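Local coordinates for putative fumarylacetoacetate hydrolase family protein (Yersinia pestis, PDB 3S52) that is of unknown function but belongs to the fumarylacetoacetate hydrolase family and carries that family's C-terminal domain, at residues E31-K34 with T39-V42; I74-L79 with G162-M167; T169-L174 with V190-P195. All coordinates share one frame; numbering follows the deposited sequence.

Contact 1. Residues E31-K34 with T39-V42; sequences EHIK and TASV. With SO4 (sulfate ion), chain E.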
ATOM      1  N   GLU A  31      16.417   7.817 -18.103  1.00 10.03           N
ATOM      2  CA  GLU A  31      17.658   7.070 -17.939  1.00 19.67           C
ATOM      3  C   GLU A  31      17.511   5.901 -16.957  1.00 18.52           C
ATOM      4  O   GLU A  31      18.227   4.909 -17.061  1.00 16.55           O
ATOM      5  CB  GLU A  31      18.818   8.000 -17.559  1.00 24.32           C
ATOM      6  CG  GLU A  31      19.243   8.900 -18.724  1.00 38.18           C
ATOM      7  CD  GLU A  31      20.393   9.840 -18.384  1.00 59.24           C
ATOM      8  OE1 GLU A  31      20.153  10.873 -17.713  1.00 61.78           O
ATOM      9  OE2 GLU A  31      21.539   9.549 -18.804  1.00 67.55           O
ATOM     10  N   HIS A  32      16.580   6.012 -16.014  1.00 12.64           N
ATOM     11  CA  HIS A  32      16.310   4.899 -15.120  1.00 13.84           C
ATOM     12  C   HIS A  32      15.508   3.822 -15.850  1.00 17.62           C
ATOM     13  O   HIS A  32      15.780   2.617 -15.713  1.00 19.30           O
ATOM     14  CB  HIS A  32      15.573   5.351 -13.862  1.00 17.80           C
ATOM     15  CG  HIS A  32      15.141   4.214 -12.996  1.00 14.09           C
ATOM     16  ND1 HIS A  32      16.026   3.281 -12.503  1.00 15.11           N
ATOM     17  CD2 HIS A  32      13.914   3.833 -12.568  1.00 20.22           C
ATOM     18  CE1 HIS A  32      15.366   2.386 -11.788  1.00 17.88           C
ATOM     19  NE2 HIS A  32      14.080   2.697 -11.816  1.00 12.81           N
ATOM     20  N   ILE A  33      14.529   4.245 -16.638  1.00 14.15           N
ATOM     21  CA  ILE A  33      13.804   3.288 -17.456  1.00 10.06           C
ATOM     22  C   ILE A  33      14.760   2.474 -18.338  1.00 18.67           C
ATOM     23  O   ILE A  33      14.575   1.272 -18.538  1.00 17.07           O
ATOM     24  CB  ILE A  33      12.755   3.959 -18.317  1.00 11.42           C
ATOM     25  CG1 ILE A  33      11.662   4.574 -17.436  1.00 13.42           C
ATOM     26  CG2 ILE A  33      12.140   2.935 -19.247  1.00 14.35           C
ATOM     27  CD1 ILE A  33      10.587   5.316 -18.232  1.00 18.41           C
ATOM     28  N   LYS A  34      15.798   3.130 -18.839  1.00 17.55           N
ATOM     29  CA  LYS A  34      16.745   2.500 -19.747  1.00 23.14           C
ATOM     30  C   LYS A  34      17.622   1.457 -19.031  1.00 27.01           C
ATOM     31  O   LYS A  34      17.847   0.368 -19.557  1.00 31.03           O
ATOM     32  CB  LYS A  34      17.591   3.585 -20.419  1.00 27.41           C
ATOM     33  CG  LYS A  34      18.705   3.087 -21.303  1.00 41.59           C
ATOM     34  CD  LYS A  34      19.613   4.249 -21.707  1.00 53.53           C
ATOM     35  CE  LYS A  34      20.762   3.789 -22.604  1.00 61.43           C
ATOM     36  NZ  LYS A  34      21.587   2.698 -22.009  1.00 60.80           N
ATOM     37  N   THR A  39      10.345   0.079 -20.607  1.00 33.18           N
ATOM     38  CA  THR A  39       9.910   1.235 -21.371  1.00 38.06           C
ATOM     39  C   THR A  39       8.926   2.058 -20.560  1.00 30.83           C
ATOM     40  O   THR A  39       8.387   1.595 -19.555  1.00 32.22           O
ATOM     41  CB  THR A  39       9.244   0.827 -22.697  1.00 46.21           C
ATOM     42  OG1 THR A  39       8.225  -0.148 -22.437  1.00 49.76           O
ATOM     43  CG2 THR A  39      10.278   0.250 -23.660  1.00 42.97           C
ATOM     44  N   ALA A  40       8.692   3.284 -21.008  1.00 23.59           N
ATOM     45  CA  ALA A  40       7.745   4.170 -20.340  1.00 22.34           C
ATOM     46  C   ALA A  40       6.311   3.654 -20.456  1.00 22.82           C
ATOM     47  O   ALA A  40       5.995   2.832 -21.324  1.00 21.16           O
ATOM     48  CB  ALA A  40       7.849   5.589 -20.906  1.00 24.50           C
ATOM     49  N   SER A  41       5.440   4.152 -19.584  1.00 16.36           N
ATOM     50  CA  SER A  41       4.045   3.740 -19.589  1.00 17.46           C
ATOM     51  C   SER A  41       3.201   4.928 -20.017  1.00 18.91           C
ATOM     52  O   SER A  41       3.619   6.071 -19.862  1.00 20.69           O
ATOM     53  CB  SER A  41       3.640   3.254 -18.196  1.00 29.67           C
ATOM     54  OG  SER A  41       2.294   2.830 -18.168  1.00 37.25           O
ATOM     55  N   VAL A  42       2.024   4.679 -20.583  1.00 16.90           N
ATOM     56  CA  VAL A  42       1.222   5.807 -21.037  1.00 15.50           C
ATOM     57  C   VAL A  42       0.861   6.688 -19.863  1.00 17.17           C
ATOM     58  O   VAL A  42       0.975   7.912 -19.939  1.00 20.04           O
ATOM     59  CB  VAL A  42      -0.060   5.381 -21.747  1.00 19.01           C
ATOM     60  CG1 VAL A  42      -0.933   6.624 -22.016  1.00 12.04           C
ATOM     61  CG2 VAL A  42       0.282   4.645 -23.028  1.00 17.49           C
TER
HETATM   62  S   SO4 E 219      10.926   1.344 -10.694  1.00 38.44           S
HETATM   63  O1  SO4 E 219      12.293   0.858 -10.507  1.00 30.76           O
HETATM   64  O2  SO4 E 219      10.283   1.490  -9.400  1.00 29.47           O
HETATM   65  O3  SO4 E 219      10.925   2.645 -11.367  1.00 35.38           O
HETATM   66  O4  SO4 E 219      10.202   0.349 -11.502  1.00 36.20           O

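Contact 2. Residues I74-L79 with G162-M167; sequences IELAVL and GNTRDM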
ATOM      1  N   ILE A  74      17.162   6.813  -4.832  1.00  8.30           N
ATOM      2  CA  ILE A  74      16.988   8.126  -4.207  1.00  9.06           C
ATOM      3  C   ILE A  74      15.867   8.879  -4.936  1.00 14.29           C
ATOM      4  O   ILE A  74      15.705   8.732  -6.153  1.00 12.78           O
ATOM      5  CB  ILE A  74      18.309   8.953  -4.191  1.00 13.77           C
ATOM      6  CG1 ILE A  74      18.159  10.189  -3.306  1.00 14.25           C
ATOM      7  CG2 ILE A  74      18.704   9.376  -5.588  1.00 12.33           C
ATOM      8  CD1 ILE A  74      19.421  11.049  -3.229  1.00 16.87           C
ATOM      9  N   GLU A  75      15.071   9.640  -4.185  1.00  8.68           N
ATOM     10  CA  GLU A  75      13.890  10.297  -4.741  1.00 10.24           C
ATOM     11  C   GLU A  75      13.525  11.531  -3.951  1.00 13.20           C
ATOM     12  O   GLU A  75      13.735  11.585  -2.736  1.00 14.63           O
ATOM     13  CB  GLU A  75      12.675   9.330  -4.760  1.00 19.36           C
ATOM     14  CG  GLU A  75      12.997   7.942  -5.345  1.00 22.11           C
ATOM     15  CD  GLU A  75      11.776   7.149  -5.792  1.00 28.59           C
ATOM     16  OE1 GLU A  75      10.659   7.704  -5.775  1.00 29.76           O
ATOM     17  OE2 GLU A  75      11.938   5.959  -6.175  1.00 30.63           O
ATOM     18  N   LEU A  76      12.966  12.513  -4.648  1.00 10.06           N
ATOM     19  CA  LEU A  76      12.377  13.677  -3.999  1.00 14.14           C
ATOM     20  C   LEU A  76      11.062  13.248  -3.348  1.00 17.42           C
ATOM     21  O   LEU A  76      10.221  12.604  -3.997  1.00 10.11           O
ATOM     22  CB  LEU A  76      12.119  14.793  -5.026  1.00  8.59           C
ATOM     23  CG  LEU A  76      11.424  16.008  -4.410  1.00 11.39           C
ATOM     24  CD1 LEU A  76      12.394  16.782  -3.547  1.00 10.97           C
ATOM     25  CD2 LEU A  76      10.819  16.910  -5.491  1.00 10.10           C
ATOM     26  N   ALA A  77      10.901  13.559  -2.063  1.00  6.96           N
ATOM     27  CA  ALA A  77       9.645  13.251  -1.365  1.00  6.91           C
ATOM     28  C   ALA A  77       8.870  14.548  -1.128  1.00 15.66           C
ATOM     29  O   ALA A  77       9.456  15.564  -0.776  1.00 14.89           O
ATOM     30  CB  ALA A  77       9.928  12.559  -0.021  1.00  6.85           C
ATOM     31  N   VAL A  78       7.558  14.498  -1.317  1.00  8.41           N
ATOM     32  CA  VAL A  78       6.700  15.662  -1.171  1.00 14.06           C
ATOM     33  C   VAL A  78       5.704  15.369  -0.056  1.00 14.70           C
ATOM     34  O   VAL A  78       5.066  14.318  -0.052  1.00 11.59           O
ATOM     35  CB  VAL A  78       5.930  15.922  -2.474  1.00 12.99           C
ATOM     36  CG1 VAL A  78       5.049  17.143  -2.354  1.00 14.39           C
ATOM     37  CG2 VAL A  78       6.900  16.042  -3.645  1.00 13.25           C
ATOM     38  N   LEU A  79       5.598  16.284   0.899  1.00 11.75           N
ATOM     39  CA  LEU A  79       4.668  16.142   2.016  1.00  8.11           C
ATOM     40  C   LEU A  79       3.374  16.880   1.707  1.00 14.82           C
ATOM     41  O   LEU A  79       3.386  18.076   1.392  1.00 12.70           O
ATOM     42  CB  LEU A  79       5.302  16.698   3.303  1.00 12.51           C
ATOM     43  CG  LEU A  79       4.503  16.664   4.618  1.00 12.30           C
ATOM     44  CD1 LEU A  79       4.129  15.255   5.027  1.00 13.53           C
ATOM     45  CD2 LEU A  79       5.278  17.344   5.742  1.00 16.78           C
ATOM     46  N   GLY A 162      21.158  13.414  -9.800  1.00 19.25           N
ATOM     47  CA  GLY A 162      20.146  13.761 -10.773  1.00 19.13           C
ATOM     48  C   GLY A 162      19.425  15.040 -10.414  1.00 20.38           C
ATOM     49  O   GLY A 162      19.765  15.698  -9.436  1.00 17.02           O
ATOM     50  N   ASN A 163      18.443  15.403 -11.225  1.00 15.09           N
ATOM     51  CA  ASN A 163      17.701  16.619 -10.980  1.00 20.84           C
ATOM     52  C   ASN A 163      16.261  16.397 -11.386  1.00 17.22           C
ATOM     53  O   ASN A 163      15.998  15.774 -12.419  1.00 12.89           O
ATOM     54  CB  ASN A 163      18.325  17.787 -11.740  1.00 15.20           C
ATOM     55  CG  ASN A 163      17.716  19.122 -11.361  1.00 20.23           C
ATOM     56  OD1 ASN A 163      16.618  19.459 -11.807  1.00 15.06           O
ATOM     57  ND2 ASN A 163      18.428  19.896 -10.535  1.00 14.13           N
ATOM     58  N   THR A 164      15.330  16.890 -10.574  1.00 12.17           N
ATOM     59  CA  THR A 164      13.905  16.662 -10.833  1.00 15.06           C
ATOM     60  C   THR A 164      13.399  17.281 -12.138  1.00 18.57           C
ATOM     61  O   THR A 164      12.270  17.008 -12.566  1.00 13.09           O
ATOM     62  CB  THR A 164      13.027  17.132  -9.668  1.00 17.86           C
ATOM     63  OG1 THR A 164      13.187  18.548  -9.482  1.00 19.82           O
ATOM     64  CG2 THR A 164      13.423  16.400  -8.384  1.00 17.09           C
ATOM     65  N   ARG A 165      14.217  18.112 -12.780  1.00 17.39           N
ATOM     66  CA  ARG A 165      13.820  18.634 -14.088  1.00 15.26           C
ATOM     67  C   ARG A 165      13.673  17.497 -15.096  1.00 22.20           C
ATOM     68  O   ARG A 165      13.035  17.660 -16.143  1.00 17.98           O
ATOM     69  CB  ARG A 165      14.801  19.688 -14.612  1.00 17.15           C
ATOM     70  CG  ARG A 165      16.145  19.131 -15.078  1.00 18.55           C
ATOM     71  CD  ARG A 165      16.995  20.206 -15.778  1.00 23.60           C
ATOM     72  NE  ARG A 165      17.280  21.330 -14.891  1.00 28.40           N
ATOM     73  CZ  ARG A 165      18.254  21.349 -13.984  1.00 26.04           C
ATOM     74  NH1 ARG A 165      19.056  20.302 -13.830  1.00 22.93           N
ATOM     75  NH2 ARG A 165      18.425  22.420 -13.227  1.00 29.99           N
ATOM     76  N   ASP A 166      14.248  16.338 -14.780  1.00 13.99           N
ATOM     77  CA  ASP A 166      14.220  15.224 -15.716  1.00 11.85           C
ATOM     78  C   ASP A 166      13.005  14.313 -15.507  1.00 18.24           C
ATOM     79  O   ASP A 166      12.825  13.343 -16.231  1.00 21.47           O
ATOM     80  CB  ASP A 166      15.538  14.434 -15.662  1.00 18.42           C
ATOM     81  CG  ASP A 166      16.719  15.235 -16.224  1.00 27.49           C
ATOM     82  OD1 ASP A 166      16.493  16.094 -17.103  1.00 32.58           O
ATOM     83  OD2 ASP A 166      17.867  15.020 -15.791  1.00 37.16           O
HETATM   84  N   MSE A 167      12.161  14.635 -14.532  1.00 12.27           N
HETATM   85  CA  MSE A 167      10.926  13.863 -14.344  1.00 21.65           C
HETATM   86  C   MSE A 167      10.126  13.814 -15.637  1.00 20.75           C
HETATM   87  O   MSE A 167       9.961  14.837 -16.302  1.00 16.36           O
HETATM   88  CB  MSE A 167      10.054  14.457 -13.228  1.00 15.42           C
HETATM   89  CG  MSE A 167      10.609  14.170 -11.846  1.00 22.09           C
HETATM   90 SE   MSE A 167       9.569  14.942 -10.385  0.75 24.37          SE
HETATM   91  CE  MSE A 167      10.797  14.570  -8.961  1.00 29.08           C
TER

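Contact 3. Residues T169-L174 with V190-P195; sequences TPIIPL and VLTGTP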
ATOM      1  N   THR A 169       6.826  12.707 -15.720  1.00  7.10           N
ATOM      2  CA  THR A 169       5.609  13.378 -15.282  1.00 11.38           C
ATOM      3  C   THR A 169       5.981  14.292 -14.112  1.00 13.57           C
ATOM      4  O   THR A 169       6.409  13.808 -13.072  1.00 17.48           O
ATOM      5  CB  THR A 169       4.519  12.367 -14.841  1.00 21.46           C
ATOM      6  OG1 THR A 169       4.357  11.353 -15.845  1.00 19.11           O
ATOM      7  CG2 THR A 169       3.169  13.082 -14.612  1.00 21.66           C
ATOM      8  N   PRO A 170       5.856  15.620 -14.296  1.00 14.79           N
ATOM      9  CA  PRO A 170       6.237  16.608 -13.284  1.00 14.10           C
ATOM     10  C   PRO A 170       5.398  16.462 -12.019  1.00 10.04           C
ATOM     11  O   PRO A 170       4.329  15.852 -12.068  1.00 12.38           O
ATOM     12  CB  PRO A 170       5.927  17.941 -13.971  1.00 15.88           C
ATOM     13  CG  PRO A 170       5.970  17.629 -15.412  1.00 14.91           C
ATOM     14  CD  PRO A 170       5.339  16.278 -15.506  1.00 18.72           C
ATOM     15  N   ILE A 171       5.886  17.019 -10.911  1.00  7.84           N
ATOM     16  CA  ILE A 171       5.276  16.843  -9.588  1.00 12.55           C
ATOM     17  C   ILE A 171       3.777  17.124  -9.508  1.00  9.66           C
ATOM     18  O   ILE A 171       3.000  16.308  -9.007  1.00 11.50           O
ATOM     19  CB  ILE A 171       5.987  17.733  -8.543  1.00 14.26           C
ATOM     20  CG1 ILE A 171       7.425  17.246  -8.309  1.00 17.08           C
ATOM     21  CG2 ILE A 171       5.202  17.776  -7.248  1.00 13.51           C
ATOM     22  CD1 ILE A 171       8.286  18.271  -7.585  1.00 18.92           C
ATOM     23  N   ILE A 172       3.369  18.295  -9.974  1.00  8.12           N
ATOM     24  CA  ILE A 172       1.970  18.690  -9.836  1.00  8.68           C
ATOM     25  C   ILE A 172       0.971  17.805 -10.606  1.00 14.89           C
ATOM     26  O   ILE A 172       0.076  17.224 -10.003  1.00 13.44           O
ATOM     27  CB  ILE A 172       1.787  20.194 -10.124  1.00 14.01           C
ATOM     28  CG1 ILE A 172       2.330  20.990  -8.931  1.00 17.24           C
ATOM     29  CG2 ILE A 172       0.328  20.529 -10.354  1.00 10.38           C
ATOM     30  CD1 ILE A 172       2.903  22.328  -9.314  1.00 21.06           C
ATOM     31  N   PRO A 173       1.130  17.682 -11.934  1.00 14.97           N
ATOM     32  CA  PRO A 173       0.260  16.730 -12.637  1.00 13.10           C
ATOM     33  C   PRO A 173       0.355  15.300 -12.087  1.00 11.56           C
ATOM     34  O   PRO A 173      -0.623  14.549 -12.156  1.00 11.44           O
ATOM     35  CB  PRO A 173       0.767  16.772 -14.088  1.00 14.24           C
ATOM     36  CG  PRO A 173       2.120  17.502 -14.034  1.00 20.54           C
ATOM     37  CD  PRO A 173       2.023  18.423 -12.848  1.00 16.13           C
ATOM     38  N   LEU A 174       1.510  14.911 -11.560  1.00  9.84           N
ATOM     39  CA  LEU A 174       1.634  13.558 -11.015  1.00 16.82           C
ATOM     40  C   LEU A 174       0.704  13.406  -9.807  1.00 15.94           C
ATOM     41  O   LEU A 174      -0.083  12.454  -9.700  1.00 12.73           O
ATOM     42  CB  LEU A 174       3.085  13.258 -10.602  1.00 10.22           C
ATOM     43  CG  LEU A 174       3.351  11.888  -9.955  1.00  9.67           C
ATOM     44  CD1 LEU A 174       3.153  10.757 -10.935  1.00  7.21           C
ATOM     45  CD2 LEU A 174       4.773  11.845  -9.384  1.00 15.88           C
ATOM     46  N   VAL A 190       4.455  11.789  -1.019  1.00  7.69           N
ATOM     47  CA  VAL A 190       4.531  11.348  -2.401  1.00  8.31           C
ATOM     48  C   VAL A 190       5.988  11.231  -2.798  1.00 13.55           C
ATOM     49  O   VAL A 190       6.774  12.162  -2.569  1.00 14.17           O
ATOM     50  CB  VAL A 190       3.822  12.318  -3.347  1.00 13.83           C
ATOM     51  CG1 VAL A 190       4.189  12.005  -4.805  1.00 16.29           C
ATOM     52  CG2 VAL A 190       2.314  12.264  -3.117  1.00 13.49           C
ATOM     53  N   LEU A 191       6.353  10.074  -3.352  1.00 11.50           N
ATOM     54  CA  LEU A 191       7.697   9.859  -3.889  1.00 11.80           C
ATOM     55  C   LEU A 191       7.627  10.057  -5.387  1.00  8.84           C
ATOM     56  O   LEU A 191       6.711   9.555  -6.042  1.00 18.33           O
ATOM     57  CB  LEU A 191       8.214   8.452  -3.572  1.00 14.23           C
ATOM     58  CG  LEU A 191       8.497   8.155  -2.098  1.00 20.62           C
ATOM     59  CD1 LEU A 191       9.299   6.851  -1.959  1.00 19.87           C
ATOM     60  CD2 LEU A 191       9.242   9.304  -1.453  1.00 13.33           C
ATOM     61  N   THR A 192       8.567  10.825  -5.918  1.00 10.26           N
ATOM     62  CA  THR A 192       8.486  11.290  -7.298  1.00 10.58           C
ATOM     63  C   THR A 192       9.344  10.500  -8.309  1.00  8.83           C
ATOM     64  O   THR A 192       9.418  10.872  -9.477  1.00 13.73           O
ATOM     65  CB  THR A 192       8.820  12.786  -7.379  1.00 16.82           C
ATOM     66  OG1 THR A 192      10.156  12.985  -6.905  1.00 14.06           O
ATOM     67  CG2 THR A 192       7.861  13.592  -6.513  1.00 13.36           C
ATOM     68  N   GLY A 193      10.013   9.449  -7.856  1.00 14.66           N
ATOM     69  CA  GLY A 193      10.737   8.562  -8.755  1.00 13.93           C
ATOM     70  C   GLY A 193      12.240   8.721  -8.657  1.00 17.98           C
ATOM     71  O   GLY A 193      12.742   9.703  -8.108  1.00 12.28           O
ATOM     72  N   THR A 194      12.973   7.761  -9.212  1.00  9.13           N
ATOM     73  CA  THR A 194      14.414   7.781  -9.057  1.00 12.80           C
ATOM     74  C   THR A 194      15.121   7.930 -10.412  1.00 11.86           C
ATOM     75  O   THR A 194      14.705   7.345 -11.410  1.00 16.95           O
ATOM     76  CB  THR A 194      14.884   6.494  -8.336  1.00 18.11           C
ATOM     77  OG1 THR A 194      16.228   6.650  -7.888  1.00 14.39           O
ATOM     78  CG2 THR A 194      14.786   5.298  -9.267  1.00  6.29           C
ATOM     79  N   PRO A 195      16.207   8.716 -10.440  1.00 13.62           N
ATOM     80  CA  PRO A 195      17.003   8.867 -11.659  1.00 10.75           C
ATOM     81  C   PRO A 195      17.890   7.639 -11.824  1.00 15.97           C
ATOM     82  O   PRO A 195      17.785   6.704 -11.022  1.00 16.18           O
ATOM     83  CB  PRO A 195      17.845  10.114 -11.369  1.00 18.93           C
ATOM     84  CG  PRO A 195      18.029  10.093  -9.886  1.00 16.70           C
ATOM     85  CD  PRO A 195      16.740   9.516  -9.320  1.00 14.82           C
TER

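Contact 1. Residues E31-K34 with T39-V42
Thr39 opens the returning segment by laying its backbone against the side chain of Ile33, on helix 30-35, with the two CA atoms 5.9 Å apart. The CG2 methyl of Ile33 comes to 3.5 Å from Thr39 CA and rests almost as near to the carbonyl carbon of the same residue. Thr39 therefore offers main chain rather than side chain, and its own CB is directed away from the helix. At Ala40 the other branch of Ile33 takes over: the CD1 methyl meets Ala40 CA at 3.7 Å and touches the CB methyl alongside, at 3.8 Å. The isoleucine reaches both residues because its branches diverge, CG2 lying anti to the backbone N while CG1 is anti to the carbonyl carbon (chi1 -65°), with CD1 extended beyond it. Ser41 turns to other partners, its OG hydrogen-bonding to Glu43 O and to Gln119 NE2 of the second subunit.

One residue back on the helix, His32 faces a sulfate ion, probably from the crystallisation liquor. Its NE2 donates to sulfate O1 at 2.9 Å, nearly straight (165°), and more weakly to O3 at 3.2 Å, with the sulfur in the plane of the ring at its edge. ND1 is bonded to Glu35 OE2, which helps fix the ring's rotation, and Ser27 N and Lys125 NZ also hold the anion. The contact thus folds the loop that leads to strand 45-50 back over helix 30-35, with Ile33 also touching Ser27 just after strand 21-26.

Contact 2. Residues I74-L79 with G162-M167
Leu76 on strand 70-80 meets Thr164 and Met167, which lie where strand 157-163 of the four-stranded antiparallel sheet gives way to a 3-10 turn opened by an Asx turn at Asn163. The contact joins this turn to the larger mixed sheet through a small, buried group of methyls, its main weight resting on Leu76 and Thr164. Thr164 CG2 sits 3.9 Å from Leu76 CD2 and equally far from Leu76 CB, so the threonine methyl is set against both the root and one tip of the leucine. The two side chains cross at about a right angle. With CG anti to the backbone N (chi1 177°) and chi2 at 73°, the CD2 branch is the one set against the threonine. Met167, present as selenomethionine, is extended beyond CG and also runs across the leucine; its terminal CE is modelled 4.2 Å from Leu76 CB, but its exact position is doubtful, because it comes too near the Thr192 hydroxyl. Ile171 of helix 171-181 packs on Leu76 as well.

The hydroxyl of Thr164 is bound away from this apolar group: OG1 hydrogen-bonds to Ala145 O and weakly to Ala148 N, leaving the methyl to the leucine. The outer side of the turn is different in kind. Arg165 and Asp166 are exposed and do not reach the strand. Arg165 curls back over its own turn, where Asn163 OD1 lies 3.2 Å above the guanidinium plane, over its centre, while NH2 bonds to Gln147 OE1. Asn163 ND2 is held by Gln147 O and Asp149 OD1, which fixes the amide, and OD1 receives Arg165 N at 2.9 Å with an N-H...O angle of 161°.

Contact 3. Residues T169-L174 with V190-P195
The first turn of helix 171-181 lies against the end of strand 189-191, with the backbones nearest where Ile171 CA comes to 6.8 Å from Thr192 CA. Pro170 takes the N-cap position, and Leu174 N closes the turn on Pro170 O at 3.0 Å. This places Ile171 and Leu174, one turn apart, on the flank that meets the strand end. Ile171 touches with the side of its chain rather than its end: CG1 meets Thr192 CG2 at 4.1 Å, and the two side chains run obliquely to each other. Leu174 points toward the strand and brings its CD2 methyl over the main chain, 4.3 Å from Thr192 CA and 4.5 Å from Leu191 O.

Thr192 is divided between two neighbours. With chi1 at 61°, CG2 is anti to the carbonyl carbon and turned to the isoleucine, while OG1, set between the backbone N and the carbonyl carbon, hydrogen-bonds to Leu76 O on strand 70-80. The carbonyl O of Thr192 accepts from Asn28 ND2. Asn28 OD1 in turn receives Thr169 N, so that one amide bridges the two segments just ahead of the helix. Leu174 also packs on Val25 of strand 21-26.

Between the segments themselves the contact is apolar and rather loose, all its approaches lying beyond 4 Å. Polar bonds through outside residues accompany these touches: the bond from Thr192 OG1 to Leu76 O favours the rotation that leaves CG2 facing Ile171, while the Asn28 amide ties the two main chains.

Overall arrangement
From the N terminus, contact 1 closes first, a short loop in which four residues separate segment 31-34, on helix 30-35, from segment 39-42. Contact 2 follows with a long closure, 82 residues bringing strand 70-80 to the end of strand 157-163. Contact 3 closes the 15 residues between segments 169-174 and 190-195, which hold the rest of helix 171-181. The three are in series; none nests in or crosses another. Contacts 2 and 3 abut, since strands 70-80 and 189-191 are sheet neighbours, Val78 N bonding to Val190 O. Contact 1 meets contact 3 where His32 CB packs on Thr194 O.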